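Local coordinates for methyltransferase FkbM (Methylobacillus flagellatus KT, PDB 2PY6), which probably transfers methyl groups to a substrate that is not established, at residues 130-133 / 134-138; 140-143 / 144-147. One frame throughout, in Å; residues are numbered along the deposited sequence.

In the fold
Contacts 1 and 2 follow one another along the chain and together finish one beta-alpha-beta crossover: strand 114-118, helix 123-135, strand 140-142. In contact 1 the helix ends and the chain turns back; in contact 2 the returning strand, outermost in its sheet within this chain, runs straight into helix 143-149. Their centres lie about 15 Å apart. His-140 joins them: its ring packs against Asp-130, Cys-133 and Arg-134, and its ND1 is hydrogen-bonded to Ile-138 O. Contact 1 sits about 28 Å from the centre of the chain and contact 2 about 17 Å. In contact 2 the side chain of Glu-144 is about 4 Å from a bound 1,2-ethanediol, probably picked up from the crystallisation liquor.

Contact 1: residues 130-133 / 134-138; sequences DQIC and RTHGI
Gln-131 OE1 is gripped side-on by Arg-134, whose NH2 donates to it at 2.8 Å and whose NE donates at 3.1 Å. The two donors converge on this one oxygen from the same face of the amide rather than edge to edge, and the amide and guanidinium planes stand 70° apart. Arg-134 gets there by folding at chi3 (-62°), which brings the guanidinium back over the helix; one of its faces lies above Asp-130 O and Gln-131 CA, near the rim. The other end of the same amide is busy too: Gln-131 NE2 donates to Thr-135 OG1 at 2.9 Å, with the hydroxyl in the amide plane. One glutamine thus links the residues three and four places further on, its rotation fixed from both ends. An alanine here would remove the amide and would probably set the Arg-134 guanidinium free to swing, while taking a donor from the Thr-135 hydroxyl. Thr-278 of the second subunit packs on both Gln-131 and Thr-135. Asp-130 turns its carboxylate elsewhere, to Asn-118 and in a salt bridge to Lys-126.

Further along, Ile-132 O takes two bonds from one residue, the backbone N and the ring ND1 of His-136. His-136 ND1 lies 3.0 Å from Ile-132 O, which sits in the ring plane. That second bond holds the imidazole in place beside the last turn. Ile-138 points its CB back at the helix, 4.2 Å from Cys-133 CB, and its side chain also packs on Phe-104 and Ala-108 of helix 101-109. Gly-137, at positive phi (60°), makes the reversal: Ile-138 N reaches Cys-133 O at 2.9 Å and Gly-137 N reaches Arg-134 O, the pair of bonds that defines a Schellman motif at a helix C-terminus.

Contact 2: residues 140-143 / 144-147; sequences HLNF and EQAV
The backbone passes from extended at Leu-141 to helical at Phe-143, and the first helical bonds follow at once, Ala-146 N to Asn-142 O at 2.8 Å and Val-147 N to Phe-143 O. This is a capping box, built by Asn-142 at the N-cap and Gln-145 three residues on. Asn-142 OD1 accepts from Gln-145 N at 2.9 Å in a nearly straight bond (170°). In return Gln-145 OE1 accepts from Asn-142 N at 3.0 Å, the N-H meeting a lone pair in the plane of the amide. The asparagine can do this because its CG is tucked between the backbone N and the carbonyl carbon (chi1 67°), which turns OD1 over the start of the helix. Gln-145, extended beyond CG, carries its OE1 back to the backbone of Leu-141 and Asn-142, and the two amide planes sit 33° apart. Each amide also spends its nitrogen on a carbonyl further off: Asn-142 ND2 on Cys-200 O, Gln-145 NE2 on Gly-37 O.

On the apolar side, Leu-141 runs across Gln-145, with its CD2 3.5 Å from Gln-145 CB and its CD1 on Ala-146; strand 114-118 packs on the same stretch, Val-115 on Leu-141 and Leu-117 on Ala-146. Glu-144 sends its carboxylate away to salt bridges with Arg-121 and Arg-401; a negative group in the first turn would also be expected to suit the helix dipole. Phe-143 packs its ring edge-to-face with that of Phe-63. That same ring meets the next turn of its own helix, with CE2 of Phe-143 3.5 Å from CG2 of Val-147.

Contact 1: residues 130-133 / 134-138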
ATOM      1  N   ASP A 130      15.188   1.466 -21.080  1.00 30.41           N
ATOM      2  CA  ASP A 130      16.236   1.959 -21.953  1.00 27.68           C
ATOM      3  C   ASP A 130      17.383   0.987 -21.984  1.00 27.73           C
ATOM      4  O   ASP A 130      17.887   0.715 -23.047  1.00 26.37           O
ATOM      5  CB  ASP A 130      16.725   3.364 -21.549  1.00 28.91           C
ATOM      6  CG  ASP A 130      15.787   4.476 -22.040  1.00 26.61           C
ATOM      7  OD1 ASP A 130      14.982   4.212 -22.967  1.00 33.52           O
ATOM      8  OD2 ASP A 130      15.833   5.595 -21.478  1.00 29.61           O
ATOM      9  N   GLN A 131      17.779   0.432 -20.837  1.00 27.50           N
ATOM     10  CA  GLN A 131      18.851  -0.539 -20.854  1.00 26.95           C
ATOM     11  C   GLN A 131      18.389  -1.846 -21.491  1.00 24.66           C
ATOM     12  O   GLN A 131      19.138  -2.436 -22.208  1.00 27.33           O
ATOM     13  CB  GLN A 131      19.473  -0.761 -19.475  1.00 25.48           C
ATOM     14  CG  GLN A 131      20.709  -1.664 -19.514  1.00 31.31           C
ATOM     15  CD  GLN A 131      21.797  -1.191 -20.483  1.00 35.74           C
ATOM     16  OE1 GLN A 131      22.264  -0.045 -20.412  1.00 30.46           O
ATOM     17  NE2 GLN A 131      22.215  -2.087 -21.388  1.00 29.55           N
ATOM     18  N   ILE A 132      17.182  -2.328 -21.224  1.00 27.67           N
ATOM     19  CA  ILE A 132      16.702  -3.533 -21.913  1.00 28.94           C
ATOM     20  C   ILE A 132      16.865  -3.397 -23.425  1.00 30.23           C
ATOM     21  O   ILE A 132      17.337  -4.319 -24.100  1.00 32.48           O
ATOM     22  CB  ILE A 132      15.191  -3.796 -21.641  1.00 31.13           C
ATOM     23  CG1 ILE A 132      14.973  -4.279 -20.201  1.00 36.32           C
ATOM     24  CG2 ILE A 132      14.606  -4.802 -22.653  1.00 31.81           C
ATOM     25  CD1 ILE A 132      15.714  -5.539 -19.836  1.00 37.28           C
ATOM     26  N   CYS A 133      16.461  -2.243 -23.952  1.00 30.28           N
ATOM     27  CA  CYS A 133      16.552  -1.979 -25.376  1.00 28.24           C
ATOM     28  C   CYS A 133      17.982  -1.964 -25.841  1.00 29.75           C
ATOM     29  O   CYS A 133      18.284  -2.595 -26.839  1.00 29.79           O
ATOM     30  CB  CYS A 133      15.843  -0.670 -25.743  1.00 27.08           C
ATOM     31  SG  CYS A 133      14.029  -0.773 -25.525  1.00 29.51           S
ATOM     32  N   ARG A 134      18.865  -1.269 -25.119  1.00 29.84           N
ATOM     33  CA  ARG A 134      20.293  -1.197 -25.504  1.00 29.05           C
ATOM     34  C   ARG A 134      20.967  -2.552 -25.505  1.00 28.67           C
ATOM     35  O   ARG A 134      21.664  -2.900 -26.466  1.00 24.84           O
ATOM     36  CB  ARG A 134      21.082  -0.216 -24.623  1.00 29.78           C
ATOM     37  CG  ARG A 134      20.633   1.251 -24.792  1.00 32.58           C
ATOM     38  CD  ARG A 134      21.567   2.201 -24.085  1.00 31.07           C
ATOM     39  NE  ARG A 134      21.662   2.041 -22.620  1.00 31.80           N
ATOM     40  CZ  ARG A 134      21.067   2.812 -21.697  1.00 30.89           C
ATOM     41  NH1 ARG A 134      20.277   3.814 -22.036  1.00 32.85           N
ATOM     42  NH2 ARG A 134      21.259   2.586 -20.399  1.00 31.20           N
ATOM     43  N   THR A 135      20.740  -3.320 -24.442  1.00 29.72           N
ATOM     44  CA  THR A 135      21.275  -4.680 -24.321  1.00 29.70           C
ATOM     45  C   THR A 135      20.929  -5.511 -25.559  1.00 28.30           C
ATOM     46  O   THR A 135      21.771  -6.210 -26.098  1.00 26.13           O
ATOM     47  CB  THR A 135      20.703  -5.392 -23.036  1.00 31.09           C
ATOM     48  OG1 THR A 135      21.222  -4.768 -21.852  1.00 29.38           O
ATOM     49  CG2 THR A 135      21.082  -6.852 -22.991  1.00 34.14           C
ATOM     50  N   HIS A 136      19.675  -5.462 -25.998  1.00 28.40           N
ATOM     51  CA  HIS A 136      19.287  -6.241 -27.159  1.00 29.34           C
ATOM     52  C   HIS A 136      19.350  -5.506 -28.492  1.00 29.33           C
ATOM     53  O   HIS A 136      18.906  -6.044 -29.481  1.00 34.13           O
ATOM     54  CB  HIS A 136      17.911  -6.829 -26.936  1.00 28.32           C
ATOM     55  CG  HIS A 136      17.840  -7.728 -25.748  1.00 34.80           C
ATOM     56  ND1 HIS A 136      17.507  -7.275 -24.489  1.00 34.04           N
ATOM     57  CD2 HIS A 136      18.096  -9.052 -25.619  1.00 30.60           C
ATOM     58  CE1 HIS A 136      17.541  -8.285 -23.641  1.00 35.26           C
ATOM     59  NE2 HIS A 136      17.891  -9.375 -24.302  1.00 30.97           N
ATOM     60  N   GLY A 137      19.910  -4.311 -28.537  1.00 29.03           N
ATOM     61  CA  GLY A 137      20.004  -3.563 -29.786  1.00 31.81           C
ATOM     62  C   GLY A 137      18.655  -3.255 -30.442  1.00 31.85           C
ATOM     63  O   GLY A 137      18.536  -3.273 -31.673  1.00 32.13           O
ATOM     64  N   ILE A 138      17.656  -2.935 -29.620  1.00 31.41           N
ATOM     65  CA  ILE A 138      16.302  -2.669 -30.093  1.00 30.77           C
ATOM     66  C   ILE A 138      16.139  -1.176 -30.278  1.00 30.74           C
ATOM     67  O   ILE A 138      16.277  -0.447 -29.314  1.00 30.44           O
ATOM     68  CB  ILE A 138      15.206  -3.140 -29.082  1.00 30.77           C
ATOM     69  CG1 ILE A 138      15.370  -4.628 -28.747  1.00 29.53           C
ATOM     70  CG2 ILE A 138      13.791  -2.826 -29.625  1.00 28.91           C
ATOM     71  CD1 ILE A 138      14.493  -5.114 -27.582  1.00 30.56           C
TER

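Contact 2: residues 140-143 / 144-147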
ATOM      1  N   HIS A 140      14.800   2.333 -30.099  1.00 31.36           N
ATOM      2  CA  HIS A 140      13.882   2.881 -29.108  1.00 29.94           C
ATOM      3  C   HIS A 140      13.848   4.402 -29.079  1.00 30.54           C
ATOM      4  O   HIS A 140      14.814   5.059 -29.482  1.00 30.77           O
ATOM      5  CB  HIS A 140      14.162   2.281 -27.703  1.00 29.89           C
ATOM      6  CG  HIS A 140      15.531   2.537 -27.179  1.00 27.46           C
ATOM      7  ND1 HIS A 140      16.660   1.981 -27.735  1.00 25.79           N
ATOM      8  CD2 HIS A 140      15.953   3.283 -26.131  1.00 26.14           C
ATOM      9  CE1 HIS A 140      17.719   2.387 -27.062  1.00 31.69           C
ATOM     10  NE2 HIS A 140      17.315   3.176 -26.081  1.00 29.37           N
ATOM     11  N   LEU A 141      12.722   4.922 -28.571  1.00 32.08           N
ATOM     12  CA  LEU A 141      12.412   6.348 -28.524  1.00 33.19           C
ATOM     13  C   LEU A 141      11.649   6.701 -27.283  1.00 27.85           C
ATOM     14  O   LEU A 141      10.873   5.908 -26.806  1.00 29.89           O
ATOM     15  CB  LEU A 141      11.405   6.719 -29.618  1.00 34.92           C
ATOM     16  CG  LEU A 141      11.706   6.558 -31.073  1.00 42.67           C
ATOM     17  CD1 LEU A 141      10.408   6.571 -31.847  1.00 52.29           C
ATOM     18  CD2 LEU A 141      12.645   7.649 -31.530  1.00 51.66           C
ATOM     19  N   ASN A 142      11.836   7.920 -26.807  1.00 28.47           N
ATOM     20  CA  ASN A 142      10.996   8.465 -25.737  1.00 32.76           C
ATOM     21  C   ASN A 142       9.797   9.171 -26.446  1.00 32.53           C
ATOM     22  O   ASN A 142       9.764   9.263 -27.709  1.00 29.21           O
ATOM     23  CB  ASN A 142      11.771   9.385 -24.802  1.00 32.81           C
ATOM     24  CG  ASN A 142      12.236  10.658 -25.456  1.00 28.64           C
ATOM     25  OD1 ASN A 142      11.595  11.197 -26.352  1.00 32.26           O
ATOM     26  ND2 ASN A 142      13.347  11.166 -24.975  1.00 30.38           N
ATOM     27  N   PHE A 143       8.836   9.650 -25.669  1.00 30.32           N
ATOM     28  CA  PHE A 143       7.637  10.234 -26.242  1.00 30.48           C
ATOM     29  C   PHE A 143       7.873  11.459 -27.155  1.00 31.45           C
ATOM     30  O   PHE A 143       7.299  11.538 -28.241  1.00 29.40           O
ATOM     31  CB  PHE A 143       6.615  10.550 -25.170  1.00 34.37           C
ATOM     32  CG  PHE A 143       5.313  10.992 -25.726  1.00 32.78           C
ATOM     33  CD1 PHE A 143       4.374  10.061 -26.141  1.00 33.82           C
ATOM     34  CD2 PHE A 143       5.037  12.341 -25.878  1.00 39.16           C
ATOM     35  CE1 PHE A 143       3.187  10.472 -26.677  1.00 36.02           C
ATOM     36  CE2 PHE A 143       3.850  12.750 -26.417  1.00 41.54           C
ATOM     37  CZ  PHE A 143       2.924  11.817 -26.823  1.00 35.46           C
ATOM     38  N   GLU A 144       8.749  12.367 -26.753  1.00 30.69           N
ATOM     39  CA  GLU A 144       9.000  13.565 -27.563  1.00 35.15           C
ATOM     40  C   GLU A 144       9.626  13.172 -28.879  1.00 32.73           C
ATOM     41  O   GLU A 144       9.293  13.762 -29.913  1.00 30.78           O
ATOM     42  CB  GLU A 144       9.906  14.566 -26.852  1.00 34.90           C
ATOM     43  CG  GLU A 144       9.223  15.423 -25.827  1.00 40.02           C
ATOM     44  CD  GLU A 144       8.753  14.689 -24.581  1.00 43.06           C
ATOM     45  OE1 GLU A 144       9.378  13.665 -24.222  1.00 33.85           O
ATOM     46  OE2 GLU A 144       7.768  15.171 -23.961  1.00 42.60           O
ATOM     47  N   GLN A 145      10.536  12.183 -28.826  1.00 32.54           N
ATOM     48  CA  GLN A 145      11.163  11.612 -30.027  1.00 31.38           C
ATOM     49  C   GLN A 145      10.134  10.926 -30.912  1.00 30.63           C
ATOM     50  O   GLN A 145      10.188  11.058 -32.137  1.00 29.58           O
ATOM     51  CB  GLN A 145      12.280  10.638 -29.665  1.00 32.51           C
ATOM     52  CG  GLN A 145      13.505  11.310 -28.967  1.00 32.80           C
ATOM     53  CD  GLN A 145      14.553  10.299 -28.507  1.00 34.17           C
ATOM     54  OE1 GLN A 145      14.220   9.219 -28.020  1.00 29.32           O
ATOM     55  NE2 GLN A 145      15.816  10.653 -28.644  1.00 35.02           N
ATOM     56  N   ALA A 146       9.198  10.195 -30.302  1.00 26.17           N
ATOM     57  CA  ALA A 146       8.115   9.576 -31.064  1.00 27.68           C
ATOM     58  C   ALA A 146       7.308  10.643 -31.832  1.00 29.17           C
ATOM     59  O   ALA A 146       7.039  10.482 -33.026  1.00 28.60           O
ATOM     60  CB  ALA A 146       7.170   8.812 -30.144  1.00 27.09           C
ATOM     61  N   VAL A 147       6.899  11.710 -31.129  1.00 28.86           N
ATOM     62  CA  VAL A 147       6.112  12.798 -31.746  1.00 29.05           C
ATOM     63  C   VAL A 147       6.828  13.369 -32.981  1.00 28.74           C
ATOM     64  O   VAL A 147       6.217  13.547 -34.015  1.00 27.10           O
ATOM     65  CB  VAL A 147       5.759  13.895 -30.744  1.00 31.12           C
ATOM     66  CG1 VAL A 147       5.138  15.113 -31.437  1.00 28.44           C
ATOM     67  CG2 VAL A 147       4.801  13.351 -29.688  1.00 32.65           C
TER